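Local coordinates for protein formimidoylglutamase (PDB 3M1R) that hydrolyses N-formimidoyl-L-glutamate to L-glutamate and formamide in histidine degradation, using two manganese ions per subunit, at residues A30-Q35 / S116-W121; T63-L68 / L87-D92; G128-S133 / Q151-H156; H185-G190 / K227-V232; Q251-G256 / L265-L270. All coordinates share one frame; numbering follows the deposited sequence.

In the fold
Contacts 1 to 4 all reach the long parallel sheet, whose edge strand 29-31 carries contact 1. There, partly exposed and against a second subunit, two aromatic rings meet. Contact 2 hangs on strand 87-93, next to it, and is a buried salt-bridge network; the strands are bonded through Ala30 and Trp32 to Asp89. Contact 3 is the buried metal centre at the strand ends, all oxygen and nitrogen ligands. Its strand 147-152 neighbours strand 186-191 of contact 4, where the meeting is purely apolar. Contact 5 lies at the start of helix 267-278, touching contact 3 through Phe152 and Leu270, and mixes aromatic packing with a water bridge at a subunit interface.

Contact 1. Residues A30-Q35 / S116-W121; sequences ATWDGQ and SDHPDW
The backbone O of Gln35 is approached by both Trp32 and His118. Its firm bond is to the indole: Trp32 NE1 donates to Gln35 O over 2.7 Å, with an N-H...O angle of 148°, and the oxygen lies close to the plane of the indole ring. His118 CE1 comes up to the same Gln35 O at 3.8 Å, a carbon contact and no hydrogen bond. The bond ties the indole to the chain three residues on, which curls back so that CA of Gly34 lies over the rim of one indole face. Held this way, Trp32 presents its benzene edge to His118, and CZ2 of Trp32 is 3.5 Å from NE2 of His118. The pair is an offset edge-to-face stack, the Trp32 edge turned toward the His118 face, with the planes at 78°. Trp32 reaches across because its CG is anti to the backbone N (chi1 -173°). The other ring nitrogen, His118 ND1, is bonded to Asp36 OD1, which helps fix the ring's rotation from outside the contact. A second subunit packs here as well, its Leu10 on Trp32 and its Tyr7 on His118. The whole is an offset edge-to-face aromatic pair at the rim of the arginase alpha/beta fold, joining the loop that leaves edge strand 29-31 to the turn between helix 100-117 and strand 121-127.

Contact 2. Residues T63-L68 / L87-D92; sequences TIRQAL and LYDLGD
The guanidinium of Arg65 is met along its edges by two carboxylates, those of Asp89 and Asp92, each turned differently. Asp89 lies almost flat with it, the planes 10° apart, and is gripped side-on: NE of Arg65 bonds OD2 of Asp89 at 2.6 Å, while NH2 of Arg65 reaches OD1 of Asp89 at 2.9 Å. Asp92 is tilted by 54° and is held end-on through a single oxygen. Its OD1 takes a syn approach from Arg65 NH1 at 2.9 Å, and Arg65 NH2 comes to the same Asp92 OD1 from above the carboxylate plane at 3.0 Å. With the arginine chain extended from CG to NE, its charged end spans the space between helix and strand. Asp89 OD1 has a further donor, Gly91 N at 3.2 Å, closing an Asx turn that helps orient the carboxylate. Two acids around one buried arginine probably keep all three charged. Helix 60-69 runs roughly antiparallel to strand 87-93 here, with Leu126 of strand 121-127 against Arg65, helix 300-318 packing on Ile64 and Leu68, and Asp92 joining an antiparallel strand of a second subunit, whose Gly14 N bonds Asp92 OD2, so both oxygens are engaged.

Contact 3. Residues G128-S133 / Q151-H156; sequences GDNSIS and QFDAHH. With CA (calcium ion), chain B; CA (calcium ion), chain C.
Asn130 and Asp153 come from opposite directions onto the calcium ion of chain C, their amide and carboxylate planes 11° apart; Asn130 OD1 is modelled 2.4 Å from this calcium. Asp153 bridges the two ions: its OD2 binds the calcium of chain C at 2.7 Å, and its OD1 binds the calcium of chain B at 2.4 Å. His155 ND1 is also 2.4 Å from the calcium of chain B. Asp157 joins at the calcium of chain C, Asp247 at that of chain B, and Asp245 at both. Behind these ligands lies a second shell. The backbone N of His155 donates to Asp153 OD1 at 2.7 Å, forming an Asx turn, and Gln151 NE2 approaches Asp153 OD2 from above the carboxylate plane at 3.3 Å. Gln151 NE2 also reaches His156 O, at 3.3 Å, and so ties the bridging acid to the backbone three residues on. On the other segment, Asp129 OD1 accepts from both N and OG of Ser131, bracing the turn that carries Asn130. The result is the binuclear centre of the arginase family, presumably occupied by manganese in the working enzyme, where a metal-activated water is probably the nucleophile.

Contact 4. Residues H185-G190 / K227-V232; sequences HLIQLG and KEILPV
Helix packing on a parallel sheet, the basic layer contact of the arginase alpha/beta fold, brings Ile187 of strand 186-191 against Ile229 of helix 222-234. The two isoleucines slide past each other in opposite directions, CG1 and CG2 of Ile229 lying against CG1, CG2 and CD1 of Ile187. The closest touch is Ile187 CD1 to Ile229 CG2, 3.7 Å, and the same Ile187 CD1 lies 3.9 Å from Ile229 CG1. Further back, Ile187 CG2 is 3.9 Å from Ile229 CG2. Ile187 CG1 is 4.0 Å from Ile229 CG1. Ile229 manages this double approach because its CG1 is anti to the backbone N (chi1 -165°), which places CG2 between N and the carbonyl carbon; both branches then face Ile187. Leu230 adds a looser touch, its CD1 4.2 Å from Ile187 CD1, and its side chain also rests on Ile150 of strand 147-152. Val233, one turn along the helix from Ile229, packs on Ile187 too, and Asn210 of strand 210-213 also touches Ile187. Just past Ile229 the helix is kinked around Pro231, whose N cannot donate, and Val232 N makes only a weak bond, to Ile229 O. No hydrogen bond crosses between strand and helix here: aliphatic carbon meets aliphatic carbon, so the pairing rests on dispersion, shape and exclusion of water and has no directional bond to fix it.

Contact 5. Residues Q251-G256 / L265-L270; sequences QSHAPG and LYTDEL
His253 points at the start of the helix that begins after Tyr266, and its CB already touches Thr267 OG1 at 3.5 Å. CG of His253 stands near both Thr267 OG1 and Tyr266 CD2. ND1 of His253 shares a weak hydrogen bond with OG1 of Thr267 at 3.5 Å, in which either could donate. CE1 of His253 is 3.4 Å from Tyr266 CB, and that CB sits over the imidazole face as a CH-pi contact, 28° off the ring normal. NE2 of His253 comes within 3.1 Å of Tyr266 CD2, which lies over the same ring, offset toward its rim; CD2 of His253 is 3.3 Å from Tyr266 CD2. The two rings are inclined at 48°, neither stacked nor edge-to-face. A water bridges the loop to the helix start, donating to His253 O at 2.9 Å and bonding Thr267 OG1, also at 2.9 Å. Glu269, in the first turn, folds back so that its OE1 accepts from Tyr266 N, the N-cap position, at 3.1 Å. Helix 267-278 thus begins against the loop following strand 239-245, with helix 300-318 beside Thr267, helix 214-220 beside Tyr266, and Tyr266 of a fourth subunit packing on His253.

Contact 1. Residues A30-Q35 / S116-W121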
# COMPACT_ATOMS: atom_id res chain seq x y z
N ALA D 30 13.69 -4.63 30.77
CA ALA D 30 15.14 -4.46 30.71
C ALA D 30 15.79 -5.59 29.91
O ALA D 30 15.40 -6.75 30.02
CB ALA D 30 15.72 -4.41 32.09
N THR D 31 16.79 -5.24 29.12
CA THR D 31 17.62 -6.24 28.51
C THR D 31 18.14 -7.15 29.62
O THR D 31 18.52 -6.68 30.68
CB THR D 31 18.78 -5.60 27.76
OG1 THR D 31 18.27 -4.65 26.83
CG2 THR D 31 19.56 -6.66 27.01
N TRP D 32 18.14 -8.45 29.39
CA TRP D 32 18.58 -9.38 30.40
C TRP D 32 20.08 -9.44 30.36
O TRP D 32 20.66 -9.67 29.31
CB TRP D 32 18.04 -10.77 30.11
CG TRP D 32 18.32 -11.76 31.19
CD1 TRP D 32 18.09 -11.59 32.52
CD2 TRP D 32 18.86 -13.08 31.03
NE1 TRP D 32 18.46 -12.72 33.21
CE2 TRP D 32 18.93 -13.65 32.31
CE3 TRP D 32 19.27 -13.83 29.93
CZ2 TRP D 32 19.41 -14.94 32.53
CZ3 TRP D 32 19.75 -15.11 30.15
CH2 TRP D 32 19.82 -15.65 31.44
N ASP D 33 20.70 -9.18 31.50
CA ASP D 33 22.06 -9.63 31.73
C ASP D 33 21.86 -10.93 32.50
O ASP D 33 20.73 -11.28 32.81
CB ASP D 33 22.85 -8.61 32.52
CG ASP D 33 24.25 -8.40 31.97
OD1 ASP D 33 24.44 -7.44 31.20
OD2 ASP D 33 25.14 -9.20 32.31
N GLY D 34 22.93 -11.65 32.82
CA GLY D 34 22.78 -13.00 33.36
C GLY D 34 21.91 -13.20 34.59
O GLY D 34 21.63 -14.34 34.97
N GLN D 35 21.47 -12.11 35.22
CA GLN D 35 20.85 -12.18 36.55
C GLN D 35 19.67 -13.15 36.69
O GLN D 35 19.09 -13.59 35.69
CB GLN D 35 20.47 -10.78 37.05
CG GLN D 35 19.52 -10.02 36.15
CD GLN D 35 20.22 -8.94 35.33
OE1 GLN D 35 20.90 -9.23 34.36
NE2 GLN D 35 20.03 -7.69 35.72
N SER D 116 16.10 -24.86 33.16
CA SER D 116 16.81 -25.59 34.19
C SER D 116 17.60 -24.62 35.06
O SER D 116 17.51 -24.66 36.27
CB SER D 116 17.75 -26.63 33.56
OG SER D 116 17.03 -27.51 32.72
N ASP D 117 18.37 -23.75 34.42
CA ASP D 117 19.17 -22.79 35.17
C ASP D 117 18.33 -21.84 36.02
O ASP D 117 18.76 -21.44 37.09
CB ASP D 117 20.09 -22.00 34.23
CG ASP D 117 21.23 -22.85 33.71
OD1 ASP D 117 21.42 -23.98 34.21
OD2 ASP D 117 21.95 -22.38 32.80
N HIS D 118 17.14 -21.48 35.53
CA HIS D 118 16.27 -20.55 36.24
C HIS D 118 14.87 -21.12 36.38
O HIS D 118 13.96 -20.75 35.62
CB HIS D 118 16.16 -19.23 35.48
CG HIS D 118 17.48 -18.61 35.15
ND1 HIS D 118 18.11 -17.71 35.98
CD2 HIS D 118 18.29 -18.76 34.08
CE1 HIS D 118 19.25 -17.33 35.44
NE2 HIS D 118 19.39 -17.95 34.28
N PRO D 119 14.68 -22.00 37.37
CA PRO D 119 13.46 -22.80 37.54
C PRO D 119 12.24 -21.95 37.83
O PRO D 119 11.12 -22.46 37.79
CB PRO D 119 13.77 -23.67 38.76
CG PRO D 119 14.78 -22.89 39.52
CD PRO D 119 15.62 -22.20 38.48
N ASP D 120 12.44 -20.67 38.14
CA ASP D 120 11.32 -19.79 38.39
C ASP D 120 10.94 -18.97 37.16
O ASP D 120 10.07 -18.09 37.25
CB ASP D 120 11.61 -18.87 39.58
CG ASP D 120 11.76 -19.65 40.88
OD1 ASP D 120 12.77 -19.42 41.59
OD2 ASP D 120 10.89 -20.49 41.18
N TRP D 121 11.58 -19.24 36.03
CA TRP D 121 11.22 -18.56 34.78
C TRP D 121 9.91 -19.08 34.18
O TRP D 121 9.70 -20.29 34.05
CB TRP D 121 12.35 -18.65 33.75
CG TRP D 121 12.01 -18.04 32.41
CD1 TRP D 121 11.38 -16.85 32.19
CD2 TRP D 121 12.31 -18.58 31.13
NE1 TRP D 121 11.26 -16.62 30.85
CE2 TRP D 121 11.82 -17.67 30.17
CE3 TRP D 121 12.95 -19.75 30.69
CZ2 TRP D 121 11.94 -17.89 28.81
CZ3 TRP D 121 13.07 -19.97 29.33
CH2 TRP D 121 12.56 -19.04 28.41

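Contact 2. Residues T63-L68 / L87-D92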
# COMPACT_ATOMS: atom_id res chain seq x y z
N THR D 63 8.07 -6.68 16.16
CA THR D 63 6.88 -5.84 16.11
C THR D 63 5.98 -6.04 17.31
O THR D 63 5.37 -5.09 17.77
CB THR D 63 6.07 -5.99 14.80
OG1 THR D 63 5.56 -7.33 14.68
CG2 THR D 63 6.95 -5.64 13.61
N ILE D 64 5.89 -7.26 17.81
CA ILE D 64 5.14 -7.48 19.05
C ILE D 64 5.84 -6.76 20.21
O ILE D 64 5.17 -6.20 21.08
CB ILE D 64 4.94 -8.97 19.39
CG1 ILE D 64 4.12 -9.67 18.29
CG2 ILE D 64 4.26 -9.12 20.78
CD1 ILE D 64 4.12 -11.21 18.35
N ARG D 65 7.16 -6.76 20.24
CA ARG D 65 7.87 -6.05 21.33
C ARG D 65 7.57 -4.57 21.24
O ARG D 65 7.33 -3.92 22.24
CB ARG D 65 9.39 -6.24 21.25
CG ARG D 65 9.95 -7.59 21.75
CD ARG D 65 11.49 -7.58 21.67
NE ARG D 65 12.11 -8.72 22.33
CZ ARG D 65 12.52 -9.83 21.70
NH1 ARG D 65 12.36 -9.95 20.39
NH2 ARG D 65 13.07 -10.81 22.40
N GLN D 66 7.54 -4.04 20.02
CA GLN D 66 7.33 -2.63 19.83
C GLN D 66 5.92 -2.26 20.30
O GLN D 66 5.75 -1.24 20.97
CB GLN D 66 7.55 -2.26 18.37
CG GLN D 66 8.19 -0.90 18.17
CD GLN D 66 8.22 -0.49 16.70
OE1 GLN D 66 7.98 -1.31 15.81
NE2 GLN D 66 8.51 0.78 16.44
N ALA D 67 4.93 -3.07 19.95
CA ALA D 67 3.54 -2.81 20.36
C ALA D 67 3.44 -2.90 21.88
O ALA D 67 2.76 -2.09 22.52
CB ALA D 67 2.58 -3.79 19.72
N LEU D 68 4.12 -3.89 22.45
CA LEU D 68 4.08 -4.09 23.89
C LEU D 68 4.73 -2.89 24.60
O LEU D 68 4.11 -2.28 25.46
CB LEU D 68 4.77 -5.40 24.29
CG LEU D 68 4.73 -5.72 25.79
CD1 LEU D 68 3.30 -5.97 26.21
CD2 LEU D 68 5.58 -6.94 26.11
N LEU D 87 10.52 -6.63 33.94
CA LEU D 87 10.35 -7.80 33.08
C LEU D 87 11.57 -7.91 32.20
O LEU D 87 11.86 -7.01 31.43
CB LEU D 87 9.11 -7.60 32.23
CG LEU D 87 8.61 -8.74 31.36
CD1 LEU D 87 8.04 -9.86 32.23
CD2 LEU D 87 7.55 -8.20 30.41
N TYR D 88 12.30 -9.02 32.30
CA TYR D 88 13.48 -9.20 31.46
C TYR D 88 13.13 -9.56 30.02
O TYR D 88 12.15 -10.25 29.75
CB TYR D 88 14.46 -10.22 32.04
CG TYR D 88 15.23 -9.72 33.24
CD1 TYR D 88 16.14 -8.68 33.13
CD2 TYR D 88 15.04 -10.30 34.49
CE1 TYR D 88 16.84 -8.22 34.23
CE2 TYR D 88 15.74 -9.84 35.60
CZ TYR D 88 16.64 -8.81 35.46
OH TYR D 88 17.32 -8.36 36.57
N ASP D 89 13.94 -9.07 29.10
CA ASP D 89 13.92 -9.52 27.73
C ASP D 89 15.20 -10.34 27.57
O ASP D 89 16.30 -9.79 27.54
CB ASP D 89 13.93 -8.34 26.77
CG ASP D 89 13.66 -8.73 25.34
OD1 ASP D 89 13.90 -9.91 24.99
OD2 ASP D 89 13.21 -7.85 24.57
N LEU D 90 15.04 -11.65 27.49
CA LEU D 90 16.19 -12.54 27.47
C LEU D 90 16.99 -12.44 26.17
O LEU D 90 18.19 -12.78 26.13
CB LEU D 90 15.75 -13.98 27.71
CG LEU D 90 14.88 -14.19 28.95
CD1 LEU D 90 14.80 -15.68 29.26
CD2 LEU D 90 15.44 -13.42 30.12
N GLY D 91 16.34 -11.96 25.11
CA GLY D 91 16.94 -11.91 23.79
C GLY D 91 16.16 -12.74 22.79
O GLY D 91 15.00 -13.09 23.02
N ASP D 92 16.80 -13.04 21.66
CA ASP D 92 16.22 -13.91 20.65
C ASP D 92 17.03 -15.20 20.55
O ASP D 92 18.27 -15.19 20.65
CB ASP D 92 16.21 -13.21 19.29
CG ASP D 92 15.15 -12.13 19.18
OD1 ASP D 92 14.16 -12.15 19.94
OD2 ASP D 92 15.29 -11.26 18.29

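Contact 3. Residues G128-S133 / Q151-H156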
# COMPACT_ATOMS: atom_id res chain seq x y z
N GLY D 128 7.69 -15.75 15.33
CA GLY D 128 7.95 -17.13 14.95
C GLY D 128 6.70 -17.82 14.44
O GLY D 128 5.59 -17.44 14.77
N ASP D 129 6.88 -18.86 13.63
CA ASP D 129 5.74 -19.54 13.05
C ASP D 129 5.31 -20.72 13.91
O ASP D 129 5.90 -20.97 14.95
CB ASP D 129 6.05 -19.98 11.61
CG ASP D 129 7.10 -21.06 11.54
OD1 ASP D 129 7.28 -21.79 12.53
OD2 ASP D 129 7.75 -21.16 10.47
N ASN D 130 4.30 -21.46 13.47
CA ASN D 130 3.72 -22.48 14.32
C ASN D 130 4.67 -23.63 14.63
O ASN D 130 4.51 -24.33 15.63
CB ASN D 130 2.38 -23.00 13.77
CG ASN D 130 1.36 -23.29 14.88
OD1 ASN D 130 0.15 -23.23 14.67
ND2 ASN D 130 1.87 -23.59 16.10
N SER D 131 5.67 -23.82 13.78
CA SER D 131 6.55 -24.98 13.92
C SER D 131 7.36 -24.97 15.22
O SER D 131 7.83 -26.01 15.65
CB SER D 131 7.52 -25.07 12.74
OG SER D 131 8.55 -24.12 12.87
N ILE D 132 7.52 -23.80 15.85
CA ILE D 132 8.35 -23.70 17.05
C ILE D 132 7.75 -24.41 18.24
O ILE D 132 8.44 -24.70 19.21
CB ILE D 132 8.67 -22.22 17.46
CG1 ILE D 132 7.46 -21.57 18.15
CG2 ILE D 132 9.09 -21.39 16.24
CD1 ILE D 132 7.78 -20.21 18.81
N SER D 133 6.45 -24.70 18.18
CA SER D 133 5.74 -25.30 19.31
C SER D 133 6.25 -26.68 19.66
O SER D 133 6.08 -27.15 20.80
CB SER D 133 4.23 -25.34 19.05
OG SER D 133 3.71 -24.02 18.95
N GLN D 151 -4.12 -25.19 23.29
CA GLN D 151 -3.77 -24.73 21.94
C GLN D 151 -4.94 -23.93 21.35
O GLN D 151 -5.99 -24.50 21.05
CB GLN D 151 -3.44 -25.94 21.06
CG GLN D 151 -3.24 -25.68 19.56
CD GLN D 151 -3.15 -26.97 18.73
OE1 GLN D 151 -3.22 -28.08 19.27
NE2 GLN D 151 -3.00 -26.82 17.42
N PHE D 152 -4.78 -22.61 21.24
CA PHE D 152 -5.76 -21.79 20.53
C PHE D 152 -5.43 -21.86 19.04
O PHE D 152 -4.34 -21.46 18.62
CB PHE D 152 -5.73 -20.34 21.02
CG PHE D 152 -6.34 -20.15 22.39
CD1 PHE D 152 -7.69 -19.92 22.53
CD2 PHE D 152 -5.55 -20.19 23.52
CE1 PHE D 152 -8.24 -19.74 23.78
CE2 PHE D 152 -6.10 -20.03 24.77
CZ PHE D 152 -7.44 -19.79 24.90
N ASP D 153 -6.36 -22.38 18.25
CA ASP D 153 -6.06 -22.66 16.86
C ASP D 153 -7.30 -22.94 16.02
O ASP D 153 -8.24 -23.61 16.48
CB ASP D 153 -5.11 -23.87 16.76
CG ASP D 153 -4.13 -23.73 15.62
OD1 ASP D 153 -4.61 -23.32 14.55
OD2 ASP D 153 -2.92 -24.00 15.78
N ALA D 154 -7.31 -22.42 14.79
CA ALA D 154 -8.29 -22.85 13.80
C ALA D 154 -7.96 -24.25 13.29
O ALA D 154 -8.83 -24.92 12.74
CB ALA D 154 -8.34 -21.86 12.59
N HIS D 155 -6.71 -24.68 13.43
CA HIS D 155 -6.23 -25.93 12.81
C HIS D 155 -5.67 -26.91 13.82
O HIS D 155 -5.09 -26.51 14.82
CB HIS D 155 -5.13 -25.65 11.79
CG HIS D 155 -5.37 -24.45 10.94
ND1 HIS D 155 -5.09 -23.17 11.38
CD2 HIS D 155 -5.89 -24.32 9.71
CE1 HIS D 155 -5.40 -22.31 10.43
NE2 HIS D 155 -5.90 -22.98 9.40
N HIS D 156 -5.78 -28.20 13.50
CA HIS D 156 -5.29 -29.28 14.37
C HIS D 156 -3.78 -29.26 14.49
O HIS D 156 -3.23 -29.53 15.57
CB HIS D 156 -5.75 -30.65 13.86
CG HIS D 156 -7.22 -30.87 13.96
ND1 HIS D 156 -7.89 -30.90 15.16
CD2 HIS D 156 -8.16 -31.09 13.01
CE1 HIS D 156 -9.18 -31.11 14.95
NE2 HIS D 156 -9.37 -31.23 13.65
CA CA B . -3.51 -22.16 12.81
CA CA C . -1.77 -23.82 13.39

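Contact 4. Residues H185-G190 / K227-V232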
# COMPACT_ATOMS: atom_id res chain seq x y z
N HIS D 185 -4.27 -34.68 27.09
CA HIS D 185 -3.84 -33.50 27.85
C HIS D 185 -3.73 -32.29 26.95
O HIS D 185 -3.21 -31.26 27.37
CB HIS D 185 -2.48 -33.74 28.49
CG HIS D 185 -2.44 -34.96 29.35
ND1 HIS D 185 -1.28 -35.66 29.58
CD2 HIS D 185 -3.42 -35.60 30.03
CE1 HIS D 185 -1.54 -36.69 30.38
NE2 HIS D 185 -2.83 -36.68 30.66
N LEU D 186 -4.22 -32.43 25.73
CA LEU D 186 -4.18 -31.38 24.72
C LEU D 186 -5.59 -30.88 24.56
O LEU D 186 -6.49 -31.66 24.25
CB LEU D 186 -3.71 -31.96 23.38
CG LEU D 186 -2.91 -31.10 22.39
CD1 LEU D 186 -3.15 -31.56 20.96
CD2 LEU D 186 -3.22 -29.63 22.53
N ILE D 187 -5.80 -29.59 24.81
CA ILE D 187 -7.09 -28.96 24.56
C ILE D 187 -6.99 -27.98 23.38
O ILE D 187 -6.33 -26.94 23.47
CB ILE D 187 -7.60 -28.23 25.81
CG1 ILE D 187 -7.79 -29.22 26.95
CG2 ILE D 187 -8.90 -27.54 25.55
CD1 ILE D 187 -7.89 -28.54 28.26
N GLN D 188 -7.63 -28.33 22.26
CA GLN D 188 -7.61 -27.47 21.08
C GLN D 188 -8.86 -26.62 21.08
O GLN D 188 -9.97 -27.15 21.08
CB GLN D 188 -7.54 -28.29 19.79
CG GLN D 188 -6.34 -29.22 19.71
CD GLN D 188 -6.19 -29.87 18.34
OE1 GLN D 188 -7.17 -30.37 17.76
NE2 GLN D 188 -4.97 -29.90 17.83
N LEU D 189 -8.68 -25.30 21.08
CA LEU D 189 -9.80 -24.38 21.17
C LEU D 189 -9.88 -23.56 19.91
O LEU D 189 -8.90 -22.91 19.53
CB LEU D 189 -9.63 -23.46 22.40
CG LEU D 189 -9.61 -24.11 23.79
CD1 LEU D 189 -9.09 -23.13 24.84
CD2 LEU D 189 -10.99 -24.62 24.19
N GLY D 190 -11.04 -23.58 19.25
CA GLY D 190 -11.28 -22.75 18.08
C GLY D 190 -11.18 -23.46 16.74
O GLY D 190 -11.16 -22.79 15.69
N LYS D 227 -13.96 -23.91 31.34
CA LYS D 227 -14.25 -24.39 32.69
C LYS D 227 -14.69 -25.84 32.64
O LYS D 227 -14.37 -26.63 33.52
CB LYS D 227 -15.32 -23.53 33.36
CG LYS D 227 -14.80 -22.20 33.86
CD LYS D 227 -15.92 -21.23 34.09
CE LYS D 227 -15.43 -19.95 34.76
NZ LYS D 227 -16.55 -19.04 35.11
N GLU D 228 -15.41 -26.19 31.58
CA GLU D 228 -15.92 -27.53 31.40
C GLU D 228 -14.78 -28.54 31.19
O GLU D 228 -14.86 -29.67 31.64
CB GLU D 228 -16.89 -27.55 30.21
CG GLU D 228 -17.83 -28.74 30.16
CD GLU D 228 -19.09 -28.47 29.35
OE1 GLU D 228 -19.57 -29.39 28.65
OE2 GLU D 228 -19.60 -27.33 29.40
N ILE D 229 -13.71 -28.13 30.51
CA ILE D 229 -12.65 -29.06 30.16
C ILE D 229 -11.35 -28.94 30.96
O ILE D 229 -10.66 -29.93 31.19
CB ILE D 229 -12.28 -28.94 28.65
CG1 ILE D 229 -11.46 -30.16 28.21
CG2 ILE D 229 -11.52 -27.65 28.39
CD1 ILE D 229 -12.04 -31.47 28.67
N LEU D 230 -10.99 -27.73 31.38
CA LEU D 230 -9.69 -27.53 32.00
C LEU D 230 -9.51 -28.33 33.31
O LEU D 230 -8.47 -28.98 33.51
CB LEU D 230 -9.38 -26.05 32.20
CG LEU D 230 -7.96 -25.76 32.70
CD1 LEU D 230 -6.94 -26.39 31.77
CD2 LEU D 230 -7.71 -24.27 32.82
N PRO D 231 -10.51 -28.28 34.21
CA PRO D 231 -10.42 -29.01 35.48
C PRO D 231 -10.08 -30.48 35.29
O PRO D 231 -9.28 -31.02 36.06
CB PRO D 231 -11.82 -28.87 36.06
CG PRO D 231 -12.25 -27.52 35.59
CD PRO D 231 -11.70 -27.41 34.18
N VAL D 232 -10.68 -31.12 34.30
CA VAL D 232 -10.43 -32.54 34.08
C VAL D 232 -8.96 -32.75 33.72
O VAL D 232 -8.32 -33.69 34.19
CB VAL D 232 -11.29 -33.09 32.94
CG1 VAL D 232 -11.24 -34.61 32.94
CG2 VAL D 232 -12.72 -32.59 33.08

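Contact 5. Residues Q251-G256 / L265-L270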
# COMPACT_ATOMS: atom_id res chain seq x y z
N GLN D 251 -10.48 -13.15 10.61
CA GLN D 251 -9.64 -12.31 9.75
C GLN D 251 -9.86 -10.83 10.00
O GLN D 251 -8.92 -10.04 9.91
CB GLN D 251 -9.78 -12.67 8.26
CG GLN D 251 -11.17 -12.55 7.68
CD GLN D 251 -11.21 -13.00 6.23
OE1 GLN D 251 -10.24 -13.53 5.71
NE2 GLN D 251 -12.33 -12.78 5.57
N SER D 252 -11.08 -10.43 10.36
CA SER D 252 -11.31 -9.00 10.59
C SER D 252 -10.56 -8.46 11.83
O SER D 252 -10.29 -7.27 11.91
CB SER D 252 -12.81 -8.67 10.65
OG SER D 252 -13.46 -9.33 11.73
N HIS D 253 -10.21 -9.36 12.76
CA HIS D 253 -9.50 -8.98 13.99
C HIS D 253 -7.99 -9.25 13.91
O HIS D 253 -7.22 -8.61 14.62
CB HIS D 253 -10.09 -9.73 15.21
CG HIS D 253 -11.41 -9.20 15.66
ND1 HIS D 253 -11.66 -8.79 16.96
CD2 HIS D 253 -12.56 -8.99 14.97
CE1 HIS D 253 -12.91 -8.36 17.05
NE2 HIS D 253 -13.47 -8.47 15.86
N ALA D 254 -7.58 -10.18 13.05
CA ALA D 254 -6.16 -10.45 12.82
C ALA D 254 -5.84 -10.61 11.34
O ALA D 254 -5.62 -11.73 10.88
CB ALA D 254 -5.72 -11.70 13.60
N PRO D 255 -5.82 -9.49 10.58
CA PRO D 255 -5.57 -9.60 9.13
C PRO D 255 -4.13 -10.00 8.83
O PRO D 255 -3.82 -10.33 7.72
CB PRO D 255 -5.82 -8.16 8.62
CG PRO D 255 -5.53 -7.29 9.80
CD PRO D 255 -6.10 -8.10 10.98
N GLY D 256 -3.27 -9.95 9.84
CA GLY D 256 -1.86 -10.25 9.62
C GLY D 256 -1.42 -11.68 9.88
O GLY D 256 -0.24 -11.90 10.10
N LEU D 265 -12.47 -16.46 16.32
CA LEU D 265 -12.62 -15.76 17.59
C LEU D 265 -12.46 -14.24 17.42
O LEU D 265 -11.81 -13.77 16.49
CB LEU D 265 -11.55 -16.25 18.58
CG LEU D 265 -11.66 -17.59 19.28
CD1 LEU D 265 -10.54 -17.67 20.33
CD2 LEU D 265 -13.03 -17.74 19.95
N TYR D 266 -13.05 -13.47 18.32
CA TYR D 266 -12.79 -12.03 18.33
C TYR D 266 -11.77 -11.74 19.43
O TYR D 266 -11.69 -12.48 20.39
CB TYR D 266 -14.10 -11.25 18.42
CG TYR D 266 -15.04 -11.59 17.25
CD1 TYR D 266 -16.26 -12.23 17.45
CD2 TYR D 266 -14.67 -11.31 15.93
CE1 TYR D 266 -17.09 -12.56 16.38
CE2 TYR D 266 -15.49 -11.63 14.86
CZ TYR D 266 -16.70 -12.25 15.09
OH TYR D 266 -17.51 -12.57 14.01
N THR D 267 -10.94 -10.71 19.28
CA THR D 267 -9.80 -10.54 20.19
C THR D 267 -10.18 -10.41 21.68
O THR D 267 -9.54 -10.99 22.54
CB THR D 267 -8.89 -9.36 19.78
OG1 THR D 267 -8.58 -9.45 18.39
CG2 THR D 267 -7.59 -9.42 20.58
N ASP D 268 -11.23 -9.65 22.00
CA ASP D 268 -11.64 -9.48 23.38
C ASP D 268 -12.04 -10.81 24.04
O ASP D 268 -11.77 -11.04 25.22
CB ASP D 268 -12.77 -8.45 23.47
CG ASP D 268 -13.91 -8.76 22.54
OD1 ASP D 268 -14.63 -9.75 22.79
OD2 ASP D 268 -14.08 -8.02 21.54
N GLU D 269 -12.69 -11.67 23.26
CA GLU D 269 -12.96 -13.05 23.66
C GLU D 269 -11.66 -13.80 23.99
O GLU D 269 -11.58 -14.50 25.00
CB GLU D 269 -13.60 -13.78 22.50
CG GLU D 269 -14.94 -14.37 22.75
CD GLU D 269 -15.45 -15.08 21.52
OE1 GLU D 269 -15.13 -14.63 20.38
OE2 GLU D 269 -16.15 -16.10 21.69
N LEU D 270 -10.66 -13.69 23.13
CA LEU D 270 -9.38 -14.34 23.37
C LEU D 270 -8.70 -13.76 24.61
O LEU D 270 -8.20 -14.51 25.46
CB LEU D 270 -8.45 -14.21 22.14
CG LEU D 270 -7.04 -14.83 22.16
CD1 LEU D 270 -7.09 -16.32 22.49
CD2 LEU D 270 -6.26 -14.58 20.82
O HOH W 1 -7.76 -7.05 16.96